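Local structure of sulfoquinovosidase (Escherichia coli, 5AEE) at residues R245-P250 with Y464-W469; A404-Y409 with F453-S458. The protein hydrolyses the alpha-glycosidic bond of sulfoquinovosyl diacylglycerides and simpler sulfoquinovosides, releasing sulfoquinovose for use as a carbon and sulfur source. The protein carries 1 engineered substitution. All coordinates share one frame; numbering follows the deposited sequence.

Interaction 1: R245-P250 with Y464-W469; sequences RQPELP and YSTMMW. With NSQ (4-nitrophenyl alpha-D-6-sulfoquinovoside), chain E.
In the TIM barrel of this family 31 glycoside hydrolase, Q246, P247 and L249 of the loop leading to strand 257-260 pack against S465, T466 and M467, the turn that feeds strand 468-469. No direct hydrogen bond crosses the contact. Q246 lays its CG methylene 3.6 Å from the carbonyl O of S465, an oxygen that accepts from H498 NE2. The amide of Q246 turns elsewhere: its NE2 bonds to the carbonyls of Q462 and G497, while OE1 receives N579 ND2 and the backbone N of G499, so both ends of this buried group are satisfied and its rotation is fixed. P247 meets T466 corner to methyl, CG to CG2 at 4.0 Å, the two side chains crossing at about a right angle. T466 OG1 bonds instead to F452 O. A water joins the two backbones, donating to P247 O at 2.9 Å and to T466 O at 2.7 Å. Farther along, L249 rests CD2 3.9 Å from T466 O and also touches the methyl of M467, CD2 to CE 3.9 Å. The M467 side chain leaves with CG anti to the backbone N (chi1 169°), then bends at chi2 and chi3, which folds CE back onto L249. Beyond M467 the chain enters the strand and delivers W469 to the substrate pocket, where CZ2, at the indole edge, lies 3.3 Å from O2 of the bound sulfoquinovoside. Mostly apolar packing and one bridging water join the loops entering the first and sixth strands at their N-terminal ends; catalytic residues of a beta/alpha-barrel lie at the C-terminal ends.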
loop_
_atom_site.group_PDB
_atom_site.type_symbol
_atom_site.label_atom_id
_atom_site.label_comp_id
_atom_site.label_asym_id
_atom_site.label_seq_id
_atom_site.Cartn_x
_atom_site.Cartn_y
_atom_site.Cartn_z
ATOM N N ARG A 245 -0.249 -3.266 -14.224
ATOM C CA ARG A 245 -1.633 -3.341 -13.974
ATOM C C ARG A 245 -1.793 -4.662 -13.339
ATOM O O ARG A 245 -1.037 -5.551 -13.663
ATOM C CB ARG A 245 -2.462 -3.306 -15.232
ATOM C CG ARG A 245 -2.290 -2.039 -16.039
ATOM C CD ARG A 245 -3.566 -1.564 -16.662
ATOM N NE ARG A 245 -3.292 -0.266 -17.294
ATOM C CZ ARG A 245 -3.160 -0.039 -18.592
ATOM N NH1 ARG A 245 -3.302 -1.012 -19.473
ATOM N NH2 ARG A 245 -2.923 1.205 -19.009
ATOM N N GLN A 246 -2.748 -4.749 -12.391
ATOM C CA GLN A 246 -2.942 -5.929 -11.638
ATOM C C GLN A 246 -3.821 -6.892 -12.391
ATOM O O GLN A 246 -4.676 -6.483 -13.202
ATOM C CB GLN A 246 -3.629 -5.602 -10.296
ATOM C CG GLN A 246 -2.830 -4.682 -9.383
ATOM C CD GLN A 246 -3.151 -3.216 -9.565
ATOM O OE1 GLN A 246 -4.279 -2.788 -9.292
ATOM N NE2 GLN A 246 -2.204 -2.440 -10.086
ATOM N N PRO A 247 -3.696 -8.158 -12.098
ATOM C CA PRO A 247 -4.634 -9.065 -12.765
ATOM C C PRO A 247 -6.047 -8.922 -12.208
ATOM O O PRO A 247 -6.261 -8.251 -11.184
ATOM C CB PRO A 247 -4.121 -10.439 -12.409
ATOM C CG PRO A 247 -2.799 -10.279 -11.762
ATOM C CD PRO A 247 -2.596 -8.843 -11.384
ATOM N N GLU A 248 -6.993 -9.583 -12.851
ATOM C CA GLU A 248 -8.299 -9.739 -12.294
ATOM C C GLU A 248 -8.224 -10.633 -11.064
ATOM O O GLU A 248 -7.440 -11.579 -11.038
ATOM C CB GLU A 248 -9.227 -10.356 -13.345
ATOM C CG GLU A 248 -9.640 -9.352 -14.392
ATOM C CD GLU A 248 -10.539 -9.882 -15.429
ATOM O OE1 GLU A 248 -10.990 -11.050 -15.347
ATOM O OE2 GLU A 248 -10.753 -9.136 -16.361
ATOM N N LEU A 249 -9.112 -10.388 -10.091
ATOM C CA LEU A 249 -9.210 -11.159 -8.902
ATOM C C LEU A 249 -9.817 -12.494 -9.261
ATOM O O LEU A 249 -10.588 -12.560 -10.207
ATOM C CB LEU A 249 -10.101 -10.526 -7.851
ATOM C CG LEU A 249 -9.489 -9.262 -7.315
ATOM C CD1 LEU A 249 -10.510 -8.597 -6.435
ATOM C CD2 LEU A 249 -8.213 -9.545 -6.552
ATOM N N PRO A 250 -9.499 -13.519 -8.507
ATOM C CA PRO A 250 -10.261 -14.797 -8.702
ATOM C C PRO A 250 -11.709 -14.601 -8.333
ATOM O O PRO A 250 -12.021 -13.872 -7.378
ATOM C CB PRO A 250 -9.611 -15.751 -7.704
ATOM C CG PRO A 250 -8.256 -15.146 -7.455
ATOM C CD PRO A 250 -8.482 -13.662 -7.450
ATOM N N TYR A 464 3.052 -6.810 -9.836
ATOM C CA TYR A 464 3.301 -8.081 -9.189
ATOM C C TYR A 464 2.439 -8.370 -7.948
ATOM O O TYR A 464 2.304 -9.526 -7.563
ATOM C CB TYR A 464 4.780 -8.183 -8.848
ATOM C CG TYR A 464 5.608 -8.134 -10.090
ATOM C CD1 TYR A 464 5.402 -9.054 -11.085
ATOM C CD2 TYR A 464 6.588 -7.174 -10.284
ATOM C CE1 TYR A 464 6.119 -9.022 -12.251
ATOM C CE2 TYR A 464 7.312 -7.151 -11.462
ATOM C CZ TYR A 464 7.081 -8.097 -12.411
ATOM O OH TYR A 464 7.809 -8.147 -13.574
ATOM N N SER A 465 1.835 -7.379 -7.332
ATOM C CA SER A 465 0.957 -7.666 -6.126
ATOM C C SER A 465 -0.490 -7.765 -6.528
ATOM O O SER A 465 -1.090 -6.808 -7.001
ATOM C CB SER A 465 1.138 -6.667 -4.968
ATOM O OG SER A 465 0.206 -6.967 -3.913
ATOM N N THR A 466 -1.055 -8.973 -6.420
ATOM C CA THR A 466 -2.409 -9.159 -6.800
ATOM C C THR A 466 -3.413 -8.421 -5.907
ATOM O O THR A 466 -4.555 -8.196 -6.318
ATOM C CB THR A 466 -2.740 -10.691 -6.835
ATOM O OG1 THR A 466 -2.185 -11.354 -5.668
ATOM C CG2 THR A 466 -2.070 -11.355 -7.988
ATOM N N MET A 467 -3.023 -7.996 -4.702
ATOM C CA MET A 467 -3.942 -7.314 -3.761
ATOM C C MET A 467 -3.116 -6.694 -2.679
ATOM O O MET A 467 -2.142 -7.327 -2.196
ATOM C CB MET A 467 -4.906 -8.302 -3.151
ATOM C CG MET A 467 -5.720 -7.781 -1.990
ATOM S SD MET A 467 -6.961 -6.508 -2.356
ATOM C CE MET A 467 -8.199 -7.541 -3.185
ATOM N N MET A 468 -3.385 -5.440 -2.369
ATOM C CA MET A 468 -2.795 -4.838 -1.182
ATOM C C MET A 468 -3.781 -4.930 -0.008
ATOM O O MET A 468 -4.992 -4.847 -0.216
ATOM C CB MET A 468 -2.472 -3.378 -1.417
ATOM C CG MET A 468 -1.616 -3.167 -2.619
ATOM S SD MET A 468 -0.104 -4.102 -2.772
ATOM C CE MET A 468 0.784 -3.793 -1.245
ATOM N N TRP A 469 -3.264 -5.086 1.223
ATOM C CA TRP A 469 -4.078 -4.828 2.388
ATOM C C TRP A 469 -3.424 -3.680 3.166
ATOM O O TRP A 469 -2.234 -3.473 3.044
ATOM C CB TRP A 469 -4.441 -6.041 3.219
ATOM C CG TRP A 469 -3.620 -6.324 4.422
ATOM C CD1 TRP A 469 -3.918 -5.936 5.711
ATOM C CD2 TRP A 469 -2.416 -7.027 4.486
ATOM N NE1 TRP A 469 -2.951 -6.340 6.545
ATOM C CE2 TRP A 469 -2.016 -7.034 5.847
ATOM C CE3 TRP A 469 -1.595 -7.655 3.528
ATOM C CZ2 TRP A 469 -0.863 -7.619 6.275
ATOM C CZ3 TRP A 469 -0.450 -8.295 3.970
ATOM C CH2 TRP A 469 -0.074 -8.244 5.329
HETATM O O12 NSQ E . 4.516 -11.262 12.441
HETATM S S10 NSQ E . 3.403 -12.196 12.734
HETATM O O13 NSQ E . 3.673 -13.646 12.607
HETATM O O11 NSQ E . 2.845 -11.818 14.031
HETATM C C6 NSQ E . 2.160 -11.963 11.566
HETATM C C5 NSQ E . 1.549 -10.570 11.505
HETATM O O5 NSQ E . 2.562 -9.770 10.815
HETATM C C1 NSQ E . 2.196 -8.487 10.408
HETATM C C2 NSQ E . 0.873 -8.499 9.612
HETATM O O2 NSQ E . 0.625 -7.171 9.240
HETATM C C3 NSQ E . -0.203 -9.147 10.455
HETATM O O3 NSQ E . -1.456 -9.174 9.806
HETATM C C4 NSQ E . 0.173 -10.564 10.816
HETATM O O4 NSQ E . -0.854 -11.107 11.701
HETATM O O1 NSQ E . 2.067 -7.757 11.627
HETATM C C25 NSQ E . 3.202 -7.399 12.238
HETATM C C26 NSQ E . 4.113 -6.565 11.568
HETATM C C27 NSQ E . 5.292 -6.270 12.187
HETATM C C28 NSQ E . 5.534 -6.726 13.477
HETATM N N32 NSQ E . 6.787 -6.437 14.054
HETATM O O33 NSQ E . 7.181 -7.141 15.029
HETATM O O34 NSQ E . 7.582 -5.616 13.477
HETATM C C29 NSQ E . 4.618 -7.567 14.102
HETATM C C30 NSQ E . 3.430 -7.904 13.479
HETATM O O HOH W 1 -5.149 -9.346 -8.707
#

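Interaction 2: A404-Y409 with F453-S458. With NSQ (4-nitrophenyl alpha-D-6-sulfoquinovoside), chain E.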
loop_
_atom_site.group_PDB
_atom_site.type_symbol
_atom_site.label_atom_id
_atom_site.label_comp_id
_atom_site.label_asym_id
_atom_site.label_seq_id
_atom_site.Cartn_x
_atom_site.Cartn_y
_atom_site.Cartn_z
ATOM N N ALA A 404 1.060 -12.497 1.888
ATOM C CA ALA A 404 2.489 -12.361 1.626
ATOM C C ALA A 404 2.976 -11.078 2.280
ATOM O O ALA A 404 2.834 -9.961 1.707
ATOM C CB ALA A 404 2.757 -12.298 0.178
ATOM N N ASP A 405 3.592 -11.256 3.453
ATOM C CA ASP A 405 3.747 -10.175 4.415
ATOM C C ASP A 405 5.166 -9.698 4.370
ATOM O O ASP A 405 5.993 -10.298 3.736
ATOM C CB ASP A 405 3.307 -10.671 5.770
ATOM C CG ASP A 405 3.198 -9.589 6.824
ATOM O OD1 ASP A 405 3.097 -8.382 6.522
ATOM O OD2 ASP A 405 3.115 -9.993 7.991
ATOM N N PHE A 406 5.407 -8.555 4.990
ATOM C CA PHE A 406 6.702 -7.978 5.216
ATOM C C PHE A 406 7.324 -7.615 3.893
ATOM O O PHE A 406 6.595 -7.521 2.907
ATOM C CB PHE A 406 7.648 -8.811 6.129
ATOM C CG PHE A 406 7.224 -8.851 7.538
ATOM C CD1 PHE A 406 6.343 -9.801 7.970
ATOM C CD2 PHE A 406 7.737 -7.914 8.450
ATOM C CE1 PHE A 406 5.915 -9.788 9.301
ATOM C CE2 PHE A 406 7.372 -7.943 9.780
ATOM C CZ PHE A 406 6.411 -8.839 10.186
ATOM N N GLY A 407 8.637 -7.364 3.848
ATOM C CA GLY A 407 9.249 -6.715 2.675
ATOM C C GLY A 407 9.817 -5.339 3.069
ATOM O O GLY A 407 10.562 -4.743 2.276
ATOM N N GLU A 408 9.438 -4.836 4.244
ATOM C CA GLU A 408 9.874 -3.457 4.721
ATOM C C GLU A 408 11.039 -3.422 5.708
ATOM O O GLU A 408 11.420 -2.326 6.229
ATOM C CB GLU A 408 8.678 -2.733 5.364
ATOM C CG GLU A 408 8.302 -3.121 6.798
ATOM C CD GLU A 408 7.574 -4.446 6.923
ATOM O OE1 GLU A 408 7.346 -5.125 5.905
ATOM O OE2 GLU A 408 7.205 -4.785 8.051
ATOM N N TYR A 409 11.633 -4.569 5.974
ATOM C CA TYR A 409 12.496 -4.720 7.142
ATOM C C TYR A 409 13.932 -4.900 6.823
ATOM O O TYR A 409 14.684 -5.236 7.740
ATOM C CB TYR A 409 12.111 -5.990 7.887
ATOM C CG TYR A 409 11.767 -5.956 9.371
ATOM C CD1 TYR A 409 10.458 -5.722 9.768
ATOM C CD2 TYR A 409 12.703 -6.331 10.358
ATOM C CE1 TYR A 409 10.077 -5.791 11.124
ATOM C CE2 TYR A 409 12.339 -6.416 11.718
ATOM C CZ TYR A 409 11.005 -6.126 12.096
ATOM O OH TYR A 409 10.533 -6.203 13.434
ATOM N N PHE A 453 -2.021 -11.385 -0.887
ATOM C CA PHE A 453 -2.215 -10.003 -0.541
ATOM C C PHE A 453 -1.042 -9.560 0.236
ATOM O O PHE A 453 -0.499 -10.312 0.991
ATOM C CB PHE A 453 -3.598 -9.745 0.171
ATOM C CG PHE A 453 -3.956 -10.718 1.246
ATOM C CD1 PHE A 453 -4.491 -11.944 0.924
ATOM C CD2 PHE A 453 -3.777 -10.419 2.565
ATOM C CE1 PHE A 453 -4.839 -12.823 1.940
ATOM C CE2 PHE A 453 -4.107 -11.298 3.580
ATOM C CZ PHE A 453 -4.645 -12.510 3.249
ATOM N N MET A 454 -0.660 -8.296 0.057
ATOM C CA MET A 454 0.583 -7.808 0.572
ATOM C C MET A 454 0.390 -6.496 1.272
ATOM O O MET A 454 -0.561 -5.758 1.029
ATOM C CB MET A 454 1.584 -7.486 -0.620
ATOM C CG MET A 454 1.922 -8.786 -1.369
ATOM S SD MET A 454 3.219 -8.534 -2.604
ATOM C CE MET A 454 4.633 -8.780 -1.554
ATOM N N ARG A 455 1.338 -6.218 2.115
ATOM C CA ARG A 455 1.323 -5.003 2.978
ATOM C C ARG A 455 2.382 -4.066 2.431
ATOM O O ARG A 455 2.053 -3.004 1.914
ATOM C CB ARG A 455 1.604 -5.457 4.432
ATOM C CG ARG A 455 1.809 -4.364 5.467
ATOM C CD ARG A 455 1.720 -4.887 6.886
ATOM N NE ARG A 455 2.861 -5.749 7.237
ATOM C CZ ARG A 455 3.976 -5.382 7.826
ATOM N NH1 ARG A 455 4.208 -4.119 8.236
ATOM N NH2 ARG A 455 4.896 -6.316 8.044
ATOM N N ALA A 456 3.639 -4.459 2.549
ATOM C CA ALA A 456 4.731 -3.685 1.961
ATOM C C ALA A 456 4.601 -3.616 0.434
ATOM O O ALA A 456 4.139 -4.579 -0.227
ATOM C CB ALA A 456 6.084 -4.220 2.366
ATOM N N GLY A 457 5.021 -2.506 -0.125
ATOM C CA GLY A 457 5.088 -2.423 -1.581
ATOM C C GLY A 457 6.103 -1.417 -1.994
ATOM O O GLY A 457 6.570 -0.683 -1.150
ATOM N N SER A 458 6.441 -1.452 -3.290
ATOM C CA SER A 458 7.345 -0.497 -3.920
ATOM C C SER A 458 7.026 -0.479 -5.411
ATOM O O SER A 458 6.183 -1.260 -5.889
ATOM C CB SER A 458 8.840 -0.869 -3.660
ATOM O OG SER A 458 9.235 -2.105 -4.264
HETATM O O12 NSQ E . 4.516 -11.262 12.441
HETATM S S10 NSQ E . 3.403 -12.196 12.734
HETATM O O13 NSQ E . 3.673 -13.646 12.607
HETATM O O11 NSQ E . 2.845 -11.818 14.031
HETATM C C6 NSQ E . 2.160 -11.963 11.566
HETATM C C5 NSQ E . 1.549 -10.570 11.505
HETATM O O5 NSQ E . 2.562 -9.770 10.815
HETATM C C1 NSQ E . 2.196 -8.487 10.408
HETATM C C2 NSQ E . 0.873 -8.499 9.612
HETATM O O2 NSQ E . 0.625 -7.171 9.240
HETATM C C3 NSQ E . -0.203 -9.147 10.455
HETATM O O3 NSQ E . -1.456 -9.174 9.806
HETATM C C4 NSQ E . 0.173 -10.564 10.816
HETATM O O4 NSQ E . -0.854 -11.107 11.701
HETATM O O1 NSQ E . 2.067 -7.757 11.627
HETATM C C25 NSQ E . 3.202 -7.399 12.238
HETATM C C26 NSQ E . 4.113 -6.565 11.568
HETATM C C27 NSQ E . 5.292 -6.270 12.187
HETATM C C28 NSQ E . 5.534 -6.726 13.477
HETATM N N32 NSQ E . 6.787 -6.437 14.054
HETATM O O33 NSQ E . 7.181 -7.141 15.029
HETATM O O34 NSQ E . 7.582 -5.616 13.477
HETATM C C29 NSQ E . 4.618 -7.567 14.102
HETATM C C30 NSQ E . 3.430 -7.904 13.479
HETATM O O HOH W 2 3.921 -7.491 2.197
#
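A404 N donates to F453 O at 2.8 Å, and A404 O in turn takes a CA-H...O contact from M454, where parallel strands 401-404 and 451-454 run side by side. D405, the catalytic nucleophile, has CG anti to its backbone nitrogen (chi1 -170°), which carries OD1 to R455. The arginine grips this oxygen side-on: NE comes nearly along the C-O bond (2.7 Å, 165°) and NH2 from above the carboxylate plane (3.1 Å); OD2, bonded to Y333 OH, lies 2.9 Å from O5 of the substrate analogue. This is the GH31 arrangement, the nucleophile sitting just past the fourth barrel strand. F406 offers a ring face to the same arginine in a cation-pi contact; the planes are nearly perpendicular, so NH2 points edge-on at the ring centre, 3.2 Å above it. The carbonyl O of F406 touches A456 CB. E408, an active-site residue by similarity, accepts R455 NH2 on the syn side of OE2 (2.8 Å) and, weakly, NH1, which also pairs with E152. A methionine in place of R455 would probably leave E408 and E152 without their shared countercharge and D405 freer to turn. Y409 OH donates to the analogue's nitro O34 at 3.0 Å.

Along the chain the segments come in the order 245-250, 404-409, 453-458 and 464-469, so interaction 2 falls wholly between the two halves of interaction 1. Their centres lie 13 Å apart within the TIM-barrel domain. Strands 451-454 and 468-469 join them: M454 probably hydrogen-bonds through its N to M467 O (2.9 Å) and through its O to W469 N (2.8 Å). W469 also packs its ring against R455, CZ3 to the backbone N at 3.3 Å. Both interactions reach the bound sulfoquinovoside, interaction 1 through W469 alone and interaction 2 through several side chains, linking the strand-entry packing of the barrel to its catalytic end.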